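Local coordinates for protein monooxygenase (Agrobacterium tumefaciens, PDB 2I7G) that probably catalyses flavin-dependent monooxygenation as a TIM-barrel member of the luciferase-like monooxygenase family, at residues 70-74 against 138-143; 104-110 against 154-160; 149-153 against 174-178. All blocks are in the same frame, centred on the assembly; numbering follows the deposited sequence.

Contact 1 of 3, residues 70-74 against 138-143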
loop_
_atom_site.group_PDB
_atom_site.type_symbol
_atom_site.label_atom_id
_atom_site.label_comp_id
_atom_site.label_asym_id
_atom_site.label_seq_id
_atom_site.Cartn_x
_atom_site.Cartn_y
_atom_site.Cartn_z
ATOM N N GLU B 70 5.297 -1.397 -11.634
ATOM C CA GLU B 70 6.006 -0.382 -10.841
ATOM C C GLU B 70 6.955 0.413 -11.731
ATOM O O GLU B 70 7.810 -0.172 -12.392
ATOM C CB GLU B 70 6.859 -1.102 -9.781
ATOM C CG GLU B 70 7.710 -0.158 -8.898
ATOM C CD GLU B 70 8.693 -0.891 -7.971
ATOM O OE1 GLU B 70 8.652 -2.158 -7.882
ATOM O OE2 GLU B 70 9.513 -0.175 -7.357
ATOM N N HIS B 71 6.822 1.733 -11.718
ATOM C CA HIS B 71 7.766 2.657 -12.391
ATOM C C HIS B 71 8.087 3.875 -11.529
ATOM O O HIS B 71 7.330 4.187 -10.612
ATOM C CB HIS B 71 7.223 3.098 -13.753
ATOM C CG HIS B 71 7.160 1.963 -14.732
ATOM N ND1 HIS B 71 8.162 1.706 -15.655
ATOM C CD2 HIS B 71 6.250 0.976 -14.874
ATOM C CE1 HIS B 71 7.859 0.600 -16.322
ATOM N NE2 HIS B 71 6.702 0.143 -15.873
ATOM N N HIS B 72 9.225 4.544 -11.826
ATOM C CA HIS B 72 9.722 5.675 -11.041
ATOM C C HIS B 72 10.076 6.832 -11.983
ATOM O O HIS B 72 11.254 7.200 -12.148
ATOM C CB HIS B 72 10.916 5.222 -10.184
ATOM C CG HIS B 72 10.529 4.187 -9.181
ATOM N ND1 HIS B 72 10.047 4.516 -7.932
ATOM C CD2 HIS B 72 10.502 2.831 -9.251
ATOM C CE1 HIS B 72 9.762 3.409 -7.266
ATOM N NE2 HIS B 72 10.011 2.372 -8.054
ATOM N N ARG B 73 9.047 7.407 -12.601
ATOM C CA ARG B 73 9.241 8.417 -13.649
ATOM C C ARG B 73 8.029 9.337 -13.695
ATOM O O ARG B 73 6.925 8.925 -13.326
ATOM C CB ARG B 73 9.391 7.714 -14.995
ATOM C CG ARG B 73 10.789 7.337 -15.297
ATOM C CD ARG B 73 10.894 6.534 -16.566
ATOM N NE ARG B 73 9.973 6.952 -17.622
ATOM C CZ ARG B 73 10.242 6.796 -18.908
ATOM N NH1 ARG B 73 11.413 6.277 -19.263
ATOM N NH2 ARG B 73 9.360 7.158 -19.834
ATOM N N PRO B 74 8.218 10.583 -14.152
ATOM C CA PRO B 74 7.076 11.495 -14.131
ATOM C C PRO B 74 5.921 11.039 -15.006
ATOM O O PRO B 74 4.808 11.480 -14.783
ATOM C CB PRO B 74 7.660 12.847 -14.639
ATOM C CG PRO B 74 8.966 12.510 -15.264
ATOM C CD PRO B 74 9.458 11.217 -14.650
ATOM N N GLU B 138 16.800 2.109 -14.939
ATOM C CA GLU B 138 16.456 3.524 -14.823
ATOM C C GLU B 138 16.263 3.938 -13.368
ATOM O O GLU B 138 16.628 5.074 -12.995
ATOM C CB GLU B 138 15.203 3.884 -15.666
ATOM C CG GLU B 138 15.461 3.917 -17.196
ATOM C CD GLU B 138 15.087 5.264 -17.902
ATOM O OE1 GLU B 138 15.171 5.325 -19.168
ATOM O OE2 GLU B 138 14.739 6.262 -17.204
ATOM N N SER B 139 15.790 3.009 -12.529
ATOM C CA SER B 139 15.351 3.300 -11.134
ATOM C C SER B 139 16.242 2.833 -9.931
ATOM O O SER B 139 15.965 3.153 -8.752
ATOM C CB SER B 139 13.964 2.706 -10.955
ATOM O OG SER B 139 14.017 1.309 -11.172
ATOM N N TYR B 140 17.291 2.068 -10.211
ATOM C CA TYR B 140 18.250 1.665 -9.172
ATOM C C TYR B 140 18.916 2.833 -8.414
ATOM O O TYR B 140 19.185 2.715 -7.217
ATOM C CB TYR B 140 19.336 0.777 -9.786
ATOM C CG TYR B 140 19.182 -0.713 -9.561
ATOM C CD1 TYR B 140 17.924 -1.300 -9.380
ATOM C CD2 TYR B 140 20.303 -1.547 -9.569
ATOM C CE1 TYR B 140 17.797 -2.666 -9.178
ATOM C CE2 TYR B 140 20.185 -2.914 -9.382
ATOM C CZ TYR B 140 18.929 -3.464 -9.185
ATOM O OH TYR B 140 18.810 -4.817 -9.001
ATOM N N PRO B 141 19.230 3.952 -9.115
ATOM C CA PRO B 141 19.846 5.085 -8.405
ATOM C C PRO B 141 18.987 5.643 -7.274
ATOM O O PRO B 141 19.517 6.190 -6.313
ATOM C CB PRO B 141 19.986 6.140 -9.502
ATOM C CG PRO B 141 20.099 5.387 -10.724
ATOM C CD PRO B 141 19.134 4.253 -10.566
ATOM N N LEU B 142 17.673 5.496 -7.374
ATOM C CA LEU B 142 16.792 6.025 -6.327
ATOM C C LEU B 142 16.929 5.234 -5.028
ATOM O O LEU B 142 16.713 5.768 -3.931
ATOM C CB LEU B 142 15.325 6.028 -6.821
ATOM C CG LEU B 142 14.221 6.527 -5.881
ATOM C CD1 LEU B 142 14.583 7.905 -5.247
ATOM C CD2 LEU B 142 12.809 6.513 -6.596
ATOM N N PHE B 143 17.284 3.957 -5.156
ATOM C CA PHE B 143 17.353 3.051 -4.002
ATOM C C PHE B 143 18.782 2.683 -3.572
ATOM O O PHE B 143 18.990 1.879 -2.664
ATOM C CB PHE B 143 16.398 1.844 -4.244
ATOM C CG PHE B 143 14.956 2.273 -4.413
ATOM C CD1 PHE B 143 14.237 2.739 -3.309
ATOM C CD2 PHE B 143 14.344 2.305 -5.684
ATOM C CE1 PHE B 143 12.910 3.209 -3.450
ATOM C CE2 PHE B 143 13.011 2.776 -5.826
ATOM C CZ PHE B 143 12.305 3.220 -4.708
#
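The imidazole of His72 lies against the rim of the Phe143 ring, which points its CE2 and CZ at one imidazole face. Phe143 CE2 comes 3.6 Å from His72 CE1, and with the planes at 76° and the centroids 5.2 Å apart this is an edge-to-face, T-shaped pair. With CG anti to the carbonyl carbon (chi1 -63°), His72 turns its ring toward helix 136-143. Leu142 CD2 approaches His72 ND1 obliquely at 3.7 Å and Ser139 CB sits near His72 CD2, a mostly apolar bed. The ring is fixed from its edge: His72 NE2 donates to Glu70 OE2 at 2.7 Å, almost straight, in the ring plane and on the carboxylate's anti lone pair. Gln114 of the second subunit bonds to ND1, and Arg111 of that subunit pairs with Glu70 and makes a cation-pi contact with Phe143. Farther out, Arg73 NH1 and Glu138 OE1 form a long salt bridge of 3.9 Å; the stronger partner of Arg73 is Asp75. Histidine suits this place because it offers a flat face for packing and two nitrogens for bonding. With both nitrogens engaged, the chemistry implies an imidazole whose rotation is set and which presents a fixed face to Phe143.

Contact 2 of 3, residues 104-110 against 154-160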
loop_
_atom_site.group_PDB
_atom_site.type_symbol
_atom_site.label_atom_id
_atom_site.label_comp_id
_atom_site.label_asym_id
_atom_site.label_seq_id
_atom_site.Cartn_x
_atom_site.Cartn_y
_atom_site.Cartn_z
ATOM N N LEU B 104 11.562 -6.347 -7.701
ATOM C CA LEU B 104 11.895 -6.882 -6.395
ATOM C C LEU B 104 13.354 -6.560 -5.969
ATOM O O LEU B 104 13.614 -6.315 -4.771
ATOM C CB LEU B 104 11.642 -8.393 -6.404
ATOM C CG LEU B 104 11.913 -9.087 -5.069
ATOM C CD1 LEU B 104 10.984 -8.506 -3.952
ATOM C CD2 LEU B 104 11.694 -10.615 -5.255
ATOM N N SER B 105 14.279 -6.585 -6.930
ATOM C CA SER B 105 15.710 -6.366 -6.626
ATOM C C SER B 105 15.970 -5.092 -5.832
ATOM O O SER B 105 16.883 -5.062 -5.010
ATOM C CB SER B 105 16.560 -6.341 -7.893
ATOM O OG SER B 105 16.576 -7.606 -8.500
ATOM N N SER B 106 15.161 -4.059 -6.077
ATOM C CA SER B 106 15.367 -2.752 -5.445
ATOM C C SER B 106 14.432 -2.496 -4.267
ATOM O O SER B 106 14.418 -1.399 -3.741
ATOM C CB SER B 106 15.343 -1.594 -6.470
ATOM O OG SER B 106 14.321 -1.807 -7.411
ATOM N N ASP B 107 13.729 -3.537 -3.816
ATOM C CA ASP B 107 12.744 -3.353 -2.734
ATOM C C ASP B 107 13.132 -4.252 -1.553
ATOM O O ASP B 107 14.099 -5.046 -1.620
ATOM C CB ASP B 107 11.317 -3.611 -3.243
ATOM C CG ASP B 107 10.211 -2.770 -2.461
ATOM O OD1 ASP B 107 10.417 -2.322 -1.275
ATOM O OD2 ASP B 107 9.111 -2.587 -3.057
ATOM N N ASP B 108 12.403 -4.121 -0.455
ATOM C CA ASP B 108 12.636 -4.992 0.694
ATOM C C ASP B 108 11.594 -6.111 0.630
ATOM O O ASP B 108 10.403 -5.812 0.717
ATOM C CB ASP B 108 12.431 -4.196 1.990
ATOM C CG ASP B 108 12.638 -5.064 3.262
ATOM O OD1 ASP B 108 12.753 -6.326 3.192
ATOM O OD2 ASP B 108 12.757 -4.462 4.342
ATOM N N PRO B 109 12.017 -7.386 0.439
ATOM C CA PRO B 109 11.043 -8.485 0.322
ATOM C C PRO B 109 10.105 -8.612 1.545
ATOM O O PRO B 109 8.973 -9.053 1.367
ATOM C CB PRO B 109 11.898 -9.742 0.170
ATOM C CG PRO B 109 13.275 -9.272 -0.166
ATOM C CD PRO B 109 13.411 -7.839 0.243
ATOM N N VAL B 110 10.585 -8.259 2.741
ATOM C CA VAL B 110 9.697 -8.240 3.908
ATOM C C VAL B 110 8.520 -7.268 3.684
ATOM O O VAL B 110 7.360 -7.633 3.877
ATOM C CB VAL B 110 10.440 -7.956 5.235
ATOM C CG1 VAL B 110 9.428 -7.942 6.365
ATOM C CG2 VAL B 110 11.537 -9.051 5.474
ATOM N N PHE B 154 18.487 -9.903 -7.045
ATOM C CA PHE B 154 17.268 -10.600 -7.414
ATOM C C PHE B 154 17.246 -11.988 -6.819
ATOM O O PHE B 154 16.242 -12.383 -6.238
ATOM C CB PHE B 154 17.082 -10.662 -8.922
ATOM C CG PHE B 154 15.726 -11.151 -9.337
ATOM C CD1 PHE B 154 14.580 -10.340 -9.184
ATOM C CD2 PHE B 154 15.578 -12.430 -9.844
ATOM C CE1 PHE B 154 13.300 -10.801 -9.600
ATOM C CE2 PHE B 154 14.298 -12.901 -10.258
ATOM C CZ PHE B 154 13.179 -12.096 -10.136
ATOM N N ALA B 155 18.367 -12.696 -6.910
ATOM C CA ALA B 155 18.448 -14.062 -6.396
ATOM C C ALA B 155 18.172 -14.104 -4.888
ATOM O O ALA B 155 17.356 -14.903 -4.423
ATOM C CB ALA B 155 19.803 -14.648 -6.686
ATOM N N GLU B 156 18.839 -13.238 -4.139
ATOM C CA GLU B 156 18.727 -13.281 -2.669
ATOM C C GLU B 156 17.330 -12.831 -2.257
ATOM O O GLU B 156 16.704 -13.415 -1.389
ATOM C CB GLU B 156 19.773 -12.385 -2.010
ATOM C CG GLU B 156 21.179 -12.979 -2.083
ATOM C CD GLU B 156 22.161 -12.299 -1.149
ATOM O OE1 GLU B 156 21.731 -11.429 -0.360
ATOM O OE2 GLU B 156 23.374 -12.639 -1.211
ATOM N N LYS B 157 16.833 -11.780 -2.898
ATOM C CA LYS B 157 15.539 -11.222 -2.456
ATOM C C LYS B 157 14.369 -12.122 -2.833
ATOM O O LYS B 157 13.389 -12.248 -2.094
ATOM C CB LYS B 157 15.357 -9.791 -2.953
ATOM C CG LYS B 157 16.267 -8.839 -2.189
ATOM C CD LYS B 157 16.234 -7.398 -2.795
ATOM C CE LYS B 157 16.954 -6.435 -1.874
ATOM N NZ LYS B 157 16.793 -5.017 -2.312
ATOM N N LEU B 158 14.502 -12.785 -3.972
ATOM C CA LEU B 158 13.524 -13.786 -4.367
ATOM C C LEU B 158 13.617 -14.915 -3.354
ATOM O O LEU B 158 12.556 -15.399 -2.904
ATOM C CB LEU B 158 13.770 -14.283 -5.804
ATOM C CG LEU B 158 12.834 -15.389 -6.287
ATOM C CD1 LEU B 158 11.355 -14.972 -6.176
ATOM C CD2 LEU B 158 13.131 -15.745 -7.731
ATOM N N ASP B 159 14.867 -15.382 -3.007
ATOM C CA ASP B 159 15.021 -16.448 -2.016
ATOM C C ASP B 159 14.350 -16.035 -0.681
ATOM O O ASP B 159 13.555 -16.795 -0.098
ATOM C CB ASP B 159 16.503 -16.746 -1.774
ATOM C CG ASP B 159 16.713 -17.929 -0.868
ATOM O OD1 ASP B 159 16.379 -19.060 -1.285
ATOM O OD2 ASP B 159 17.266 -17.736 0.241
ATOM N N LEU B 160 14.621 -14.802 -0.222
ATOM C CA LEU B 160 13.876 -14.320 0.990
ATOM C C LEU B 160 12.330 -14.307 0.836
ATOM O O LEU B 160 11.588 -14.834 1.679
ATOM C CB LEU B 160 14.418 -13.001 1.458
ATOM C CG LEU B 160 13.709 -12.356 2.648
ATOM C CD1 LEU B 160 13.657 -13.324 3.847
ATOM C CD2 LEU B 160 14.509 -11.078 2.940
#
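Lys157 reaches from the helix 150-166 into the turn ahead of helix 109-122, its chain extended beyond CG. CB rests 3.5 Å from Pro109 CG and also meets Leu104 CG, while CG of the lysine crosses the proline ring at about a right angle, near its CG and CD. CD and CE then pass alongside the carbonyl oxygens of Ser105 and Asp107. At the tip, NZ donates to Ser105 O at 2.7 Å, from above the carbonyl plane, and to Asp107 O at 2.8 Å, tilted 31° from that carbonyl's plane. Tyr145 OH is a further partner of NZ, so the buried ammonium is gripped by three oxygens. Lysine fits because its long apolar stem packs on Pro109 and Leu104 while its ammonium is hydrogen-bonded to the turn. In the TIM barrel this turn follows strand 96-99 and leads into helix 109-122, whose N-cap is Asp108: its OD1 accepts from Val110 N, and His177 bonds to the same oxygen. Proline is at home in the first turn of that helix, where no backbone N-H is required, and Pro109 CG also packs on Leu160 CD2 at 3.8 Å. At the other end of the contact, Leu104 CD2 lies over the backbone of Leu158, 3.8 Å from its CA, and Phe154 CE1 lies 4.3 Å from Leu104 CB.

Contact 3 of 3, residues 149-153 against 174-178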
loop_
_atom_site.group_PDB
_atom_site.type_symbol
_atom_site.label_atom_id
_atom_site.label_comp_id
_atom_site.label_asym_id
_atom_site.label_seq_id
_atom_site.Cartn_x
_atom_site.Cartn_y
_atom_site.Cartn_z
ATOM N N ASP B 149 24.927 -5.280 -9.509
ATOM C CA ASP B 149 24.454 -6.130 -8.437
ATOM C C ASP B 149 23.071 -6.735 -8.692
ATOM O O ASP B 149 22.576 -7.467 -7.841
ATOM C CB ASP B 149 24.460 -5.371 -7.117
ATOM C CG ASP B 149 25.873 -5.111 -6.606
ATOM O OD1 ASP B 149 26.857 -5.703 -7.132
ATOM O OD2 ASP B 149 25.999 -4.316 -5.671
ATOM N N TYR B 150 22.485 -6.455 -9.854
ATOM C CA TYR B 150 21.124 -6.918 -10.150
ATOM C C TYR B 150 20.922 -8.439 -9.853
ATOM O O TYR B 150 19.995 -8.841 -9.142
ATOM C CB TYR B 150 20.692 -6.565 -11.602
ATOM C CG TYR B 150 19.290 -7.081 -11.815
ATOM C CD1 TYR B 150 18.202 -6.314 -11.432
ATOM C CD2 TYR B 150 19.060 -8.390 -12.246
ATOM C CE1 TYR B 150 16.911 -6.776 -11.531
ATOM C CE2 TYR B 150 17.756 -8.883 -12.345
ATOM C CZ TYR B 150 16.686 -8.051 -11.988
ATOM O OH TYR B 150 15.392 -8.478 -12.033
ATOM N N ASP B 151 21.792 -9.277 -10.415
ATOM C CA ASP B 151 21.588 -10.731 -10.360
ATOM C C ASP B 151 21.572 -11.257 -8.913
ATOM O O ASP B 151 20.702 -12.054 -8.552
ATOM C CB ASP B 151 22.670 -11.466 -11.166
ATOM C CG ASP B 151 22.476 -11.355 -12.677
ATOM O OD1 ASP B 151 21.482 -10.808 -13.153
ATOM O OD2 ASP B 151 23.368 -11.851 -13.407
ATOM N N VAL B 152 22.530 -10.820 -8.098
ATOM C CA VAL B 152 22.599 -11.273 -6.689
ATOM C C VAL B 152 21.446 -10.656 -5.899
ATOM O O VAL B 152 20.846 -11.329 -5.061
ATOM C CB VAL B 152 23.963 -10.980 -6.015
ATOM C CG1 VAL B 152 23.950 -11.465 -4.575
ATOM C CG2 VAL B 152 25.068 -11.700 -6.774
ATOM N N LEU B 153 21.119 -9.393 -6.177
ATOM C CA LEU B 153 19.965 -8.756 -5.495
ATOM C C LEU B 153 18.679 -9.529 -5.785
ATOM O O LEU B 153 17.884 -9.791 -4.887
ATOM C CB LEU B 153 19.769 -7.307 -5.922
ATOM C CG LEU B 153 20.784 -6.296 -5.379
ATOM C CD1 LEU B 153 20.715 -5.055 -6.245
ATOM C CD2 LEU B 153 20.492 -5.973 -3.907
ATOM N N GLY B 174 22.037 -13.422 4.035
ATOM C CA GLY B 174 22.605 -13.316 2.687
ATOM C C GLY B 174 23.696 -12.268 2.688
ATOM O O GLY B 174 24.297 -11.980 3.746
ATOM N N THR B 175 23.954 -11.685 1.527
ATOM C CA THR B 175 25.024 -10.706 1.387
ATOM C C THR B 175 24.511 -9.299 1.047
ATOM O O THR B 175 25.237 -8.319 1.223
ATOM C CB THR B 175 26.066 -11.137 0.311
ATOM O OG1 THR B 175 25.483 -11.025 -0.989
ATOM C CG2 THR B 175 26.523 -12.578 0.515
ATOM N N LYS B 176 23.281 -9.203 0.531
ATOM C CA LYS B 176 22.739 -7.939 0.016
ATOM C C LYS B 176 21.471 -7.496 0.753
ATOM O O LYS B 176 20.731 -6.627 0.261
ATOM C CB LYS B 176 22.419 -8.049 -1.496
ATOM C CG LYS B 176 23.574 -8.356 -2.422
ATOM C CD LYS B 176 24.717 -7.362 -2.260
ATOM C CE LYS B 176 25.564 -7.281 -3.513
ATOM N NZ LYS B 176 26.897 -6.698 -3.192
ATOM N N HIS B 177 21.191 -8.111 1.902
ATOM C CA HIS B 177 20.007 -7.804 2.700
ATOM C C HIS B 177 20.324 -8.187 4.148
ATOM O O HIS B 177 20.997 -9.195 4.386
ATOM C CB HIS B 177 18.771 -8.569 2.173
ATOM C CG HIS B 177 17.473 -8.209 2.859
ATOM N ND1 HIS B 177 17.135 -8.672 4.115
ATOM C CD2 HIS B 177 16.438 -7.425 2.462
ATOM C CE1 HIS B 177 15.953 -8.193 4.459
ATOM N NE2 HIS B 177 15.508 -7.431 3.475
ATOM N N PRO B 178 19.871 -7.374 5.127
ATOM C CA PRO B 178 20.138 -7.759 6.521
ATOM C C PRO B 178 19.577 -9.139 6.915
ATOM O O PRO B 178 18.569 -9.603 6.347
ATOM C CB PRO B 178 19.474 -6.638 7.346
ATOM C CG PRO B 178 19.338 -5.494 6.380
ATOM C CD PRO B 178 19.144 -6.095 5.027
#
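The first turn of helix 150-166 and the loop that follows strand 169-172 meet at the surface of the protein, joined chiefly by Lys176. Its side chain runs across the turn, meeting Leu153 near its base, Val152 a carbon farther on, and Asp149 at its tip. Lys176 CB lies 3.7 Å from Leu153 CD2, and CG of the lysine stands 3.8 Å from Val152 CG1. A bend at chi2 (-55°) then turns the rest of the chain toward the start of the helix. There Lys176 NZ forms a salt bridge of 3.6 Å with Asp149 OD2, while CE lies beside the same carboxylate. The two side chains cross at about a right angle, with the ammonium nearer to OD2 than to OD1. Asp149 suits this end of the helix, since a negative group near the N-terminus would be favoured by the helix dipole; its backbone O accepts from Leu153 N in the first helical turn. The loop belongs to an excursion from the TIM barrel, in which strand 169-172 forms a small antiparallel sheet with strands 180-181 and 183-184. Val152 CG1 also makes a van der Waals contact with Thr175 OG1 at 3.9 Å. That hydroxyl is hydrogen-bonded to Glu156, one turn farther along the same helix. Glu156 accepts from the backbone N of Lys176 as well, so a single carboxylate holds two neighbouring loop residues. Farther along the loop, His177 ND1 donates to Pro178 O at 2.8 Å in the carbonyl plane.

How the contacts relate
Contacts 2 and 3 are neighbours on the shared helix 150-166, their centres about 8 Å apart; the centre of contact 1 lies about 16 Å from that of contact 2 and about 18 Å from that of contact 3. Along the chain, contact 1 closes before contact 3 opens, whereas contact 2 alternates with both. Helix 136-143 directly precedes helix 150-166. Glu156 and His177 tie the segments of contact 2 to those of contact 3. Together the contacts connect loops that follow barrel strands 65-68 and 96-99 with two consecutive helices and an antiparallel excursion, and contacts 1 and 2 both face Arg111 of the second subunit, linking this region to the dimer interface.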